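Local coordinates for periplasmic binding protein/LacI transcriptional regulator (Shewanella sp. ANA-3, PDB 5OCP), which binds alpha- and beta-L-arabinofuranose in the periplasm and probably delivers the sugar to its ABC transporter, at residues Ala202-Ala205 with Ile206-Ala209; Asn148-Ile151 with Ala152-Asn156; Gln278-Ala281 with Ala282-Glu286; Asp120-Gln123 with Gly124-Ile128. One frame throughout, in Å; residues are numbered along the deposited sequence.

Interaction 1 of 4, residues Ala202-Ala205 with Ile206-Ala209; sequences AVQA and IKEA
Ala202 O takes the N-H of Ile206 at 2.9 Å, the first rung of the last turns of helix 196-208, the crossover helix of a beta-alpha-beta unit between strands 190-193 and 218-221. The same carbonyl oxygen also lies under the isoleucine side chain, with Ile206 CG1 3.2 Å from Ala202 O. That branch stands beside its own backbone N (chi1 -70°), which lays CG1 and CD1 back over the preceding turn. Beyond it, Ile206 reaches Ile219 of the sheet and Leu211 and Pro213 of the following loop; an alanine here, lacking the branches that pack on these three residues, would probably open a gap there. Val203 O accepts from Lys207 N in a nearly straight bond (169°). Side by side, Val203 and Lys207 point the same way, and the extended lysine carries NZ on to a salt bridge with Asp236. Gln204 O receives Glu208 N, while the glutamate carboxylate pairs with Lys173 of helix 169-183. Ala205, packed on Met176 of that helix, gives its carbonyl to the closing bond: Ala209 N sits 3.0 Å from Ala205 O, bent to 138° at the hydrogen.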
# COMPACT_ATOMS: atom_id res chain seq x y z
N ALA A 202 6.43 7.49 13.36
CA ALA A 202 6.34 7.00 14.72
C ALA A 202 7.73 6.86 15.38
O ALA A 202 7.87 7.14 16.59
CB ALA A 202 5.56 5.69 14.84
N VAL A 203 8.74 6.45 14.62
CA VAL A 203 10.07 6.26 15.09
C VAL A 203 10.54 7.60 15.68
O VAL A 203 11.09 7.60 16.76
CB VAL A 203 11.02 5.86 13.99
CG1 VAL A 203 12.48 6.07 14.40
CG2 VAL A 203 10.78 4.38 13.61
N GLN A 204 10.31 8.67 14.98
CA GLN A 204 10.77 10.00 15.46
C GLN A 204 10.01 10.47 16.71
O GLN A 204 10.61 10.95 17.67
CB GLN A 204 10.70 11.02 14.32
CG GLN A 204 11.62 10.71 13.12
CD GLN A 204 13.09 10.51 13.53
OE1 GLN A 204 13.66 11.36 14.23
NE2 GLN A 204 13.68 9.35 13.15
N ALA A 205 8.72 10.21 16.80
CA ALA A 205 7.96 10.52 18.02
C ALA A 205 8.51 9.73 19.23
O ALA A 205 8.58 10.24 20.38
CB ALA A 205 6.48 10.20 17.86
N ILE A 206 8.82 8.45 19.00
CA ILE A 206 9.30 7.59 20.07
C ILE A 206 10.63 8.11 20.58
O ILE A 206 10.83 8.11 21.81
CB ILE A 206 9.37 6.14 19.57
CG1 ILE A 206 7.92 5.66 19.38
CG2 ILE A 206 10.01 5.21 20.56
CD1 ILE A 206 7.79 4.30 18.63
N LYS A 207 11.53 8.42 19.66
CA LYS A 207 12.83 9.00 19.99
C LYS A 207 12.64 10.28 20.77
O LYS A 207 13.37 10.49 21.77
CB LYS A 207 13.68 9.25 18.77
CG LYS A 207 14.23 7.92 18.25
CD LYS A 207 15.14 8.23 17.11
CE LYS A 207 15.72 6.90 16.77
NZ LYS A 207 16.46 7.03 15.52
N GLU A 208 11.74 11.12 20.34
CA GLU A 208 11.55 12.43 21.02
C GLU A 208 11.05 12.20 22.42
O GLU A 208 11.30 13.03 23.31
CB GLU A 208 10.67 13.36 20.23
CG GLU A 208 11.35 13.79 18.92
CD GLU A 208 10.50 14.72 18.05
OE1 GLU A 208 9.31 15.00 18.39
OE2 GLU A 208 11.06 15.22 17.03
N ALA A 209 10.33 11.10 22.67
CA ALA A 209 9.85 10.79 24.00
C ALA A 209 10.91 10.10 24.84
O ALA A 209 10.62 9.72 25.96
CB ALA A 209 8.59 9.93 23.89

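Interaction 2 of 4, residues Asn148-Ile151 with Ala152-Asn156; sequences NQVI and ANYPN
The ring of Tyr154 turns its edge to the backbone of Val150, so that Val150 O lies in the ring plane, 3.3 Å from Tyr154 CD2. Alongside this edge, Val150 CG1 makes a looser apolar contact with Tyr154 CE2 at 4.2 Å. With CG beside the tyrosine's own backbone N (chi1 -71°), the ring is carried back toward the helix just ended, and its hydroxyl goes on to a hydrogen bond with Gln116 of helix 107-121. The same helix receives Val150 on Arg112 and Gln116, and Met119 meets both Ile151 and Tyr154.

Helix 138-151 unwinds here into a type I beta turn, Ile151 to Tyr154, that leads to strand 157-164 of the periplasmic binding protein fold. Ala152 N still reaches back four residues to Asn148 O at 3.0 Å. The next two bonds span three residues instead: Asn153 N to Val150 O, and Tyr154 N to Ile151 O at 3.1 Å. Both donors stand well above the plane of the carbonyl they use, the second by 59°, as the chain tightens. Val150 O thus meets the Asn153 N-H and the tyrosine edge together. Ile151 puts CG1 between its backbone N and carbonyl carbon (chi1 78°), the crowded position, where CG1 lies 3.5 Å from Ala152 N.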
# COMPACT_ATOMS: atom_id res chain seq x y z
N ASN A 148 -6.18 -8.35 13.16
CA ASN A 148 -7.17 -8.54 14.24
C ASN A 148 -7.51 -10.02 14.37
O ASN A 148 -7.62 -10.55 15.48
CB ASN A 148 -8.37 -7.63 14.05
CG ASN A 148 -8.07 -6.14 14.38
OD1 ASN A 148 -7.06 -5.85 14.97
ND2 ASN A 148 -8.84 -5.22 13.90
N GLN A 149 -7.63 -10.72 13.24
CA GLN A 149 -8.02 -12.11 13.25
C GLN A 149 -6.90 -12.93 13.94
O GLN A 149 -7.21 -13.86 14.75
CB GLN A 149 -8.30 -12.53 11.80
CG GLN A 149 -8.72 -13.95 11.51
CD GLN A 149 -9.03 -14.08 10.01
OE1 GLN A 149 -8.71 -13.17 9.20
NE2 GLN A 149 -9.68 -15.16 9.64
N VAL A 150 -5.62 -12.54 13.78
CA VAL A 150 -4.52 -13.31 14.40
C VAL A 150 -4.44 -13.02 15.86
O VAL A 150 -4.36 -13.99 16.66
CB VAL A 150 -3.17 -12.97 13.78
CG1 VAL A 150 -1.99 -13.52 14.62
CG2 VAL A 150 -3.18 -13.54 12.40
N ILE A 151 -4.56 -11.75 16.23
CA ILE A 151 -4.36 -11.41 17.62
C ILE A 151 -5.57 -11.82 18.49
O ILE A 151 -5.40 -11.95 19.72
CB ILE A 151 -3.83 -10.00 17.82
CG1 ILE A 151 -4.93 -9.02 17.67
CG2 ILE A 151 -2.54 -9.70 17.02
CD1 ILE A 151 -5.24 -8.51 19.04
N ALA A 152 -6.73 -12.06 17.87
CA ALA A 152 -7.92 -12.61 18.61
C ALA A 152 -7.64 -13.96 19.27
O ALA A 152 -8.28 -14.27 20.26
CB ALA A 152 -9.13 -12.71 17.71
N ASN A 153 -6.67 -14.72 18.75
CA ASN A 153 -6.23 -16.03 19.31
C ASN A 153 -5.34 -15.94 20.54
O ASN A 153 -4.95 -16.97 21.10
CB ASN A 153 -5.43 -16.81 18.27
CG ASN A 153 -6.17 -16.99 16.97
OD1 ASN A 153 -5.63 -16.79 15.87
ND2 ASN A 153 -7.40 -17.36 17.10
N TYR A 154 -4.89 -14.73 20.91
CA TYR A 154 -3.90 -14.53 21.91
C TYR A 154 -4.48 -13.66 23.00
O TYR A 154 -4.58 -12.48 22.84
CB TYR A 154 -2.67 -13.83 21.29
CG TYR A 154 -1.90 -14.75 20.38
CD1 TYR A 154 -0.90 -15.59 20.88
CD2 TYR A 154 -2.23 -14.83 19.01
CE1 TYR A 154 -0.21 -16.45 20.05
CE2 TYR A 154 -1.58 -15.73 18.17
CZ TYR A 154 -0.57 -16.51 18.69
OH TYR A 154 0.09 -17.40 17.86
N PRO A 155 -4.92 -14.26 24.14
CA PRO A 155 -5.59 -13.44 25.17
C PRO A 155 -4.79 -12.26 25.78
O PRO A 155 -5.35 -11.30 26.27
CB PRO A 155 -5.90 -14.50 26.30
CG PRO A 155 -5.05 -15.66 26.01
CD PRO A 155 -4.86 -15.68 24.51
N ASN A 156 -3.47 -12.32 25.74
CA ASN A 156 -2.60 -11.30 26.33
C ASN A 156 -2.04 -10.25 25.30
O ASN A 156 -1.11 -9.45 25.61
CB ASN A 156 -1.49 -11.97 27.05
CG ASN A 156 -2.01 -12.75 28.26
OD1 ASN A 156 -2.76 -12.25 29.05
ND2 ASN A 156 -1.50 -13.92 28.44

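Interaction 3 of 4, residues Gln278-Ala281 with Ala282-Glu286; sequences QETA and AAEYE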
# COMPACT_ATOMS: atom_id res chain seq x y z
N GLN A 278 14.94 -7.43 10.88
CA GLN A 278 16.34 -6.99 11.11
C GLN A 278 17.33 -8.09 10.72
O GLN A 278 18.44 -7.73 10.35
CB GLN A 278 16.54 -6.63 12.62
CG GLN A 278 15.80 -5.34 13.05
CD GLN A 278 16.02 -4.97 14.51
OE1 GLN A 278 16.77 -5.64 15.21
NE2 GLN A 278 15.43 -3.92 14.96
N GLU A 279 16.91 -9.33 10.80
CA GLU A 279 17.80 -10.52 10.55
C GLU A 279 18.44 -10.46 9.18
O GLU A 279 19.64 -10.74 9.04
CB GLU A 279 17.06 -11.83 10.75
CG GLU A 279 16.49 -11.91 12.19
CD GLU A 279 16.26 -13.31 12.72
OE1 GLU A 279 15.90 -13.41 13.94
OE2 GLU A 279 16.45 -14.27 11.91
N THR A 280 17.71 -9.98 8.17
CA THR A 280 18.29 -9.88 6.87
C THR A 280 18.39 -8.49 6.40
O THR A 280 18.77 -8.24 5.23
CB THR A 280 17.55 -10.72 5.81
OG1 THR A 280 16.21 -10.23 5.75
CG2 THR A 280 17.63 -12.19 6.10
N ALA A 281 18.20 -7.51 7.27
CA ALA A 281 18.15 -6.14 6.78
C ALA A 281 19.45 -5.58 6.16
O ALA A 281 19.37 -4.80 5.20
CB ALA A 281 17.64 -5.18 7.84
N ALA A 282 20.62 -5.89 6.76
CA ALA A 282 21.85 -5.43 6.18
C ALA A 282 22.02 -5.95 4.74
O ALA A 282 22.33 -5.15 3.82
CB ALA A 282 23.05 -5.75 7.08
N ALA A 283 21.77 -7.23 4.53
CA ALA A 283 21.90 -7.89 3.24
C ALA A 283 20.87 -7.35 2.24
O ALA A 283 21.15 -7.06 1.10
CB ALA A 283 21.77 -9.38 3.43
N GLU A 284 19.65 -7.15 2.73
CA GLU A 284 18.57 -6.73 1.84
C GLU A 284 18.67 -5.27 1.48
O GLU A 284 18.41 -4.91 0.33
CB GLU A 284 17.20 -7.03 2.44
CG GLU A 284 16.76 -8.49 2.47
CD GLU A 284 16.43 -9.07 1.13
OE1 GLU A 284 15.91 -8.31 0.27
OE2 GLU A 284 16.71 -10.29 0.98
N TYR A 285 19.06 -4.41 2.41
CA TYR A 285 19.19 -2.97 2.14
C TYR A 285 20.21 -2.75 1.03
O TYR A 285 19.94 -1.98 0.12
CB TYR A 285 19.49 -2.13 3.36
CG TYR A 285 19.60 -0.68 3.02
CD1 TYR A 285 18.49 0.03 2.57
CD2 TYR A 285 20.82 -0.01 3.13
CE1 TYR A 285 18.57 1.33 2.20
CE2 TYR A 285 20.91 1.33 2.78
CZ TYR A 285 19.79 1.99 2.32
OH TYR A 285 19.87 3.33 1.97
N GLU A 286 21.26 -3.55 1.04
CA GLU A 286 22.28 -3.51 0.01
C GLU A 286 21.60 -3.72 -1.35
O GLU A 286 21.69 -2.85 -2.22
CB GLU A 286 23.34 -4.59 0.24
CG GLU A 286 24.47 -4.16 1.15
CD GLU A 286 24.83 -2.70 0.98
OE1 GLU A 286 24.60 -1.91 1.92
OE2 GLU A 286 25.36 -2.34 -0.10
O HOH W 1 20.94 -7.55 9.10
O HOH W 2 15.90 -11.57 3.10
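Thr280 holds OG1 between its backbone N and carbonyl carbon (chi1 61°), while Glu284 sets CG beside its own N and then bends at chi2 (-71°); the two side chains therefore run side by side and point the same way. Their direct touch is modest, Thr280 OG1 lying 3.8 Å from Glu284 CG. A water joins their polar ends: it donates to Glu284 OE2 at 2.6 Å and is hydrogen-bonded to Thr280 OG1 at 3.0 Å. The carboxylate has stronger company one turn further on, where OE1 pairs with Arg288 and OE2 with Lys287, so its negative charge is probably well compensated and its orientation shared between water and cations.

Beneath the side chains the backbone keeps regular helical bonds. Glu284 N meets Thr280 O at 2.9 Å, and Tyr285 N meets Ala281 O at 2.8 Å. The Thr280 carbonyl is also brushed by the aliphatic part of the glutamate, with Glu284 CG 3.4 Å from Thr280 O.

Nearer Gln278, a second water bridges the backbone. Gln278 O takes Ala281 N directly at 3.1 Å and a hydrogen from this water as well, and the water carries the link on by accepting from Ala282 N at 2.9 Å. Ala281 turns to Met232 and Ala233 of helix 226-234, where Tyr285 also packs against Lys230 and Glu284 against Phe229. In this part of helix 278-296, which comes after strand 275-277, one side is laid against a neighbouring helix and another carries charge and bound water, an amphipathic pattern.

Interaction 4 of 4, residues Asp120-Gln123 with Gly124-Ile128; sequences DKTQ and GNCDI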
# COMPACT_ATOMS: atom_id res chain seq x y z
N ASP A 120 4.71 -14.10 17.66
CA ASP A 120 5.83 -15.01 17.87
C ASP A 120 6.95 -14.30 18.61
O ASP A 120 7.51 -14.84 19.58
CB ASP A 120 6.35 -15.56 16.54
CG ASP A 120 5.39 -16.44 15.82
OD1 ASP A 120 4.38 -16.92 16.39
OD2 ASP A 120 5.65 -16.63 14.58
N LYS A 121 7.21 -13.04 18.27
CA LYS A 121 8.28 -12.22 18.78
C LYS A 121 8.05 -11.96 20.27
O LYS A 121 9.01 -11.91 21.02
CB LYS A 121 8.31 -10.88 18.05
CG LYS A 121 9.37 -9.89 18.52
CD LYS A 121 10.80 -10.31 18.36
CE LYS A 121 11.74 -9.16 18.70
NZ LYS A 121 13.12 -9.65 18.41
N THR A 122 6.79 -11.73 20.64
CA THR A 122 6.43 -11.28 21.97
C THR A 122 5.83 -12.41 22.80
O THR A 122 5.32 -12.14 23.90
CB THR A 122 5.42 -10.12 21.87
OG1 THR A 122 4.22 -10.60 21.26
CG2 THR A 122 5.97 -9.04 21.07
N GLN A 123 5.87 -13.65 22.29
CA GLN A 123 5.22 -14.76 22.88
C GLN A 123 3.75 -14.47 23.26
O GLN A 123 3.26 -14.90 24.31
CB GLN A 123 6.08 -15.26 24.09
CG GLN A 123 7.51 -15.59 23.63
CD GLN A 123 8.46 -16.21 24.66
OE1 GLN A 123 9.26 -17.09 24.32
NE2 GLN A 123 8.47 -15.67 25.86
N GLY A 124 3.01 -13.68 22.44
CA GLY A 124 1.62 -13.46 22.65
C GLY A 124 1.27 -12.45 23.75
O GLY A 124 0.11 -12.32 24.06
N ASN A 125 2.25 -11.75 24.24
CA ASN A 125 2.09 -10.78 25.36
C ASN A 125 2.48 -9.42 24.90
O ASN A 125 3.68 -9.07 24.86
CB ASN A 125 3.01 -11.23 26.51
CG ASN A 125 2.43 -12.41 27.26
OD1 ASN A 125 2.61 -13.60 26.87
ND2 ASN A 125 1.69 -12.11 28.32
N CYS A 126 1.49 -8.59 24.54
CA CYS A 126 1.82 -7.35 23.81
C CYS A 126 0.66 -6.37 23.80
O CYS A 126 -0.41 -6.66 23.17
CB CYS A 126 2.20 -7.71 22.33
SG CYS A 126 3.02 -6.39 21.41
N ASP A 127 0.85 -5.21 24.41
CA ASP A 127 -0.07 -4.10 24.19
C ASP A 127 0.36 -3.30 22.99
O ASP A 127 1.46 -2.76 22.95
CB ASP A 127 -0.14 -3.17 25.36
CG ASP A 127 -1.03 -3.70 26.53
OD1 ASP A 127 -1.71 -4.75 26.40
OD2 ASP A 127 -0.96 -3.06 27.60
N ILE A 128 -0.57 -3.09 22.09
CA ILE A 128 -0.22 -2.58 20.77
C ILE A 128 -0.92 -1.24 20.50
O ILE A 128 -2.13 -1.13 20.76
CB ILE A 128 -0.77 -3.59 19.70
CG1 ILE A 128 -0.11 -4.99 19.89
CG2 ILE A 128 -0.56 -3.09 18.25
CD1 ILE A 128 -0.94 -6.13 19.41
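Thr122 and Cys126 form the close-packed side of this turn. The methyl Thr122 CG2 comes to 4.0 Å from Cys126 SG, and Thr122 OG1 lies 3.7 Å from Cys126 CB. Because OG1 sits between the backbone N and carbonyl carbon (chi1 64°), it can hydrogen-bond back to Leu118 O inside helix 107-121 while CG2 is left to face the cysteine. Cys126 sends SG anti to its backbone N and into a disulfide with Cys189, which Thr122 also touches. A glycine at Thr122 would probably leave the disulfide sulfur without its methyl neighbour and Leu118 O without the hydroxyl that meets it.

The other side belongs to solvent. Gln123 and Asn125 are exposed there, with the extended glutamine chain leading away from the turn. Its backbone has positive phi as the C-prime residue of a Schellman motif ending the helix, in which Gly124 N reaches Met119 O and Gln123 N makes a weak bond to Asp120 O. A type I' beta turn overlaps it, closed by Asn125 N to Thr122 O at 3.1 Å with the donor 57° out of the carbonyl plane. Gly124 also has positive phi (78°), and a side chain there would run into Gln123 O. Backbone bonds thus set the reversal, whereas its inner face combines a hydroxyl satisfied by the helix with a covalent S-S link that ties strand 126-132 to Cys189.

Interactions 2 and 4 are neighbours, centres about 10 Å apart: Asn156 O lies 2.9 Å from Cys126 N, probably a hydrogen bond, and Tyr154 CD1 packs on Gly124 CA. Both deal with the end of a helix ahead of a strand, and helix 107-121, which ends in interaction 4, also receives side chains of interaction 2. Interaction 3 lies within a helix and interaction 1 runs along the last turns of one. Interactions 1 and 4 are partly buried, the first through apolar packing on the sheet, the other beside a disulfide; interactions 2 and 3 are surface contacts: beyond backbone bonds, one adds a tyrosine edge, the other bridging waters, its glutamate paired with cations further along the helix.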